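Local coordinates for protein mucin-like protocadherin (Homo sapiens, PDB 6OAE) that probably joins neighbouring microvilli of epithelial cells through calcium-dependent pairing of its extracellular cadherin repeats, the first two of which form this fragment, with CDHR2, at residues Leu153-Val156 against Asn157-Ala160. Residues are numbered along the deposited sequence; the frame is centred on the assembly and turned at random.
Sequences LVSV and NRPA
Ser155 turns its hydroxyl back over the tight turn that leads into Arg158. Its CB lies 4.1 Å from Asn157 N. One atom further, a chi1 of 85° tucks OG over the residue's own backbone, where it faces the N-H groups of Asn157 and Arg158. From there OG accepts a hydrogen bond from Asn157 N at 3.1 Å and a weak, bent one from Arg158 N at 3.0 Å. The bond to Asn157, two residues on, makes an ST turn laid over the beta turn. The Arg158 N-H is shared, because it also bonds Ser155 O at 3.2 Å. The return bond from Ser155 N to Arg158 O is weak. Further from the turn, Val154 N bonds Ala160 O at 3.0 Å. Beside it, Val154 CG2 rests on Ala160 CB at 3.9 Å. Pro159 centres an inverse gamma turn, in which Ala160 N bonds Arg158 O. At the surface of the second cadherin repeat, a type I beta turn with Val156 and Asn157 at its corners joins strands 151-155 and 158-163 of a beta hairpin. Strand 137-142 lies alongside: Leu153 and Pro159 touch Tyr138, Val156 and Asn157 touch Phe137, and Asn157 ND2 bonds Leu136 O.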
ATOM      1  N   LEU A 153      13.523  17.204 -10.716  1.00 18.37           N
ATOM      2  CA  LEU A 153      12.320  16.383 -10.949  1.00 19.55           C
ATOM      3  C   LEU A 153      11.227  17.313 -11.433  1.00 19.77           C
ATOM      4  O   LEU A 153      11.174  18.485 -10.965  1.00 19.00           O
ATOM      5  CB  LEU A 153      11.911  15.698  -9.655  1.00 20.54           C
ATOM      6  CG  LEU A 153      12.922  14.716  -9.083  1.00 20.45           C
ATOM      7  CD1 LEU A 153      12.360  14.108  -7.822  1.00 21.68           C
ATOM      8  CD2 LEU A 153      13.262  13.627 -10.096  1.00 21.03           C
ATOM      9  N   VAL A 154      10.378  16.835 -12.331  1.00 20.14           N
ATOM     10  CA  VAL A 154       9.240  17.658 -12.809  1.00 20.39           C
ATOM     11  C   VAL A 154       8.363  18.031 -11.609  1.00 20.14           C
ATOM     12  O   VAL A 154       7.952  19.218 -11.511  1.00 19.22           O
ATOM     13  CB  VAL A 154       8.449  16.943 -13.925  1.00 20.76           C
ATOM     14  CG1 VAL A 154       7.133  17.646 -14.210  1.00 21.28           C
ATOM     15  CG2 VAL A 154       9.289  16.845 -15.177  1.00 21.74           C
ATOM     16  N   SER A 155       8.089  17.089 -10.719  1.00 20.26           N
ATOM     17  CA  SER A 155       7.397  17.374  -9.436  1.00 21.05           C
ATOM     18  C   SER A 155       7.678  16.288  -8.406  1.00 20.33           C
ATOM     19  O   SER A 155       8.154  15.193  -8.774  1.00 20.08           O
ATOM     20  CB  SER A 155       5.887  17.529  -9.617  1.00 22.66           C
ATOM     21  OG  SER A 155       5.264  16.255  -9.576  1.00 21.99           O
ATOM     22  N   VAL A 156       7.323  16.572  -7.156  1.00 19.70           N
ATOM     23  CA  VAL A 156       7.452  15.619  -6.032  1.00 19.68           C
ATOM     24  C   VAL A 156       6.634  14.336  -6.307  1.00 20.06           C
ATOM     25  O   VAL A 156       7.016  13.322  -5.793  1.00 20.27           O
ATOM     26  CB  VAL A 156       7.069  16.307  -4.707  1.00 19.73           C
ATOM     27  CG1 VAL A 156       5.583  16.608  -4.619  1.00 19.74           C
ATOM     28  CG2 VAL A 156       7.528  15.508  -3.522  1.00 19.99           C
ATOM     29  N   ASN A 157       5.563  14.364  -7.102  1.00 20.66           N
ATOM     30  CA  ASN A 157       4.771  13.135  -7.397  1.00 22.06           C
ATOM     31  C   ASN A 157       4.980  12.608  -8.833  1.00 24.65           C
ATOM     32  O   ASN A 157       4.435  11.561  -9.117  1.00 24.00           O
ATOM     33  CB  ASN A 157       3.294  13.363  -7.128  1.00 22.00           C
ATOM     34  CG  ASN A 157       3.055  13.915  -5.737  1.00 21.78           C
ATOM     35  OD1 ASN A 157       2.434  14.970  -5.602  1.00 21.89           O
ATOM     36  ND2 ASN A 157       3.551  13.226  -4.712  1.00 20.27           N
ATOM     37  N   ARG A 158       5.750  13.319  -9.667  0.50 25.30           N
ATOM     38  CA  ARG A 158       6.082  12.938 -11.070  0.50 26.79           C
ATOM     39  C   ARG A 158       7.599  12.909 -11.212  0.50 25.79           C
ATOM     40  O   ARG A 158       8.191  13.898 -11.640  0.50 25.34           O
ATOM     41  CB  ARG A 158       5.496  13.939 -12.070  0.50 28.87           C
ATOM     42  CG  ARG A 158       4.081  14.397 -11.758  0.50 30.51           C
ATOM     43  CD  ARG A 158       3.013  13.421 -12.193  0.50 32.76           C
ATOM     44  NE  ARG A 158       2.951  13.246 -13.633  0.50 34.83           N
ATOM     45  CZ  ARG A 158       1.843  12.939 -14.296  0.50 35.12           C
ATOM     46  NH1 ARG A 158       0.707  12.786 -13.640  0.50 35.58           N
ATOM     47  NH2 ARG A 158       1.877  12.794 -15.608  0.50 35.58           N
ATOM     48  N   PRO A 159       8.280  11.801 -10.841  1.00 24.77           N
ATOM     49  CA  PRO A 159       9.739  11.739 -10.911  1.00 24.31           C
ATOM     50  C   PRO A 159      10.333  11.527 -12.315  1.00 23.72           C
ATOM     51  O   PRO A 159      11.053  10.568 -12.521  1.00 25.73           O
ATOM     52  CB  PRO A 159      10.028  10.551  -9.971  1.00 25.10           C
ATOM     53  CG  PRO A 159       8.888   9.621 -10.223  1.00 24.83           C
ATOM     54  CD  PRO A 159       7.707  10.567 -10.272  1.00 25.85           C
ATOM     55  N   ALA A 160      10.043  12.434 -13.240  1.00 21.63           N
ATOM     56  CA  ALA A 160      10.760  12.539 -14.523  1.00 21.25           C
ATOM     57  C   ALA A 160      11.916  13.490 -14.261  1.00 20.14           C
ATOM     58  O   ALA A 160      11.684  14.486 -13.549  1.00 20.53           O
ATOM     59  CB  ALA A 160       9.866  13.044 -15.620  1.00 21.17           C
TER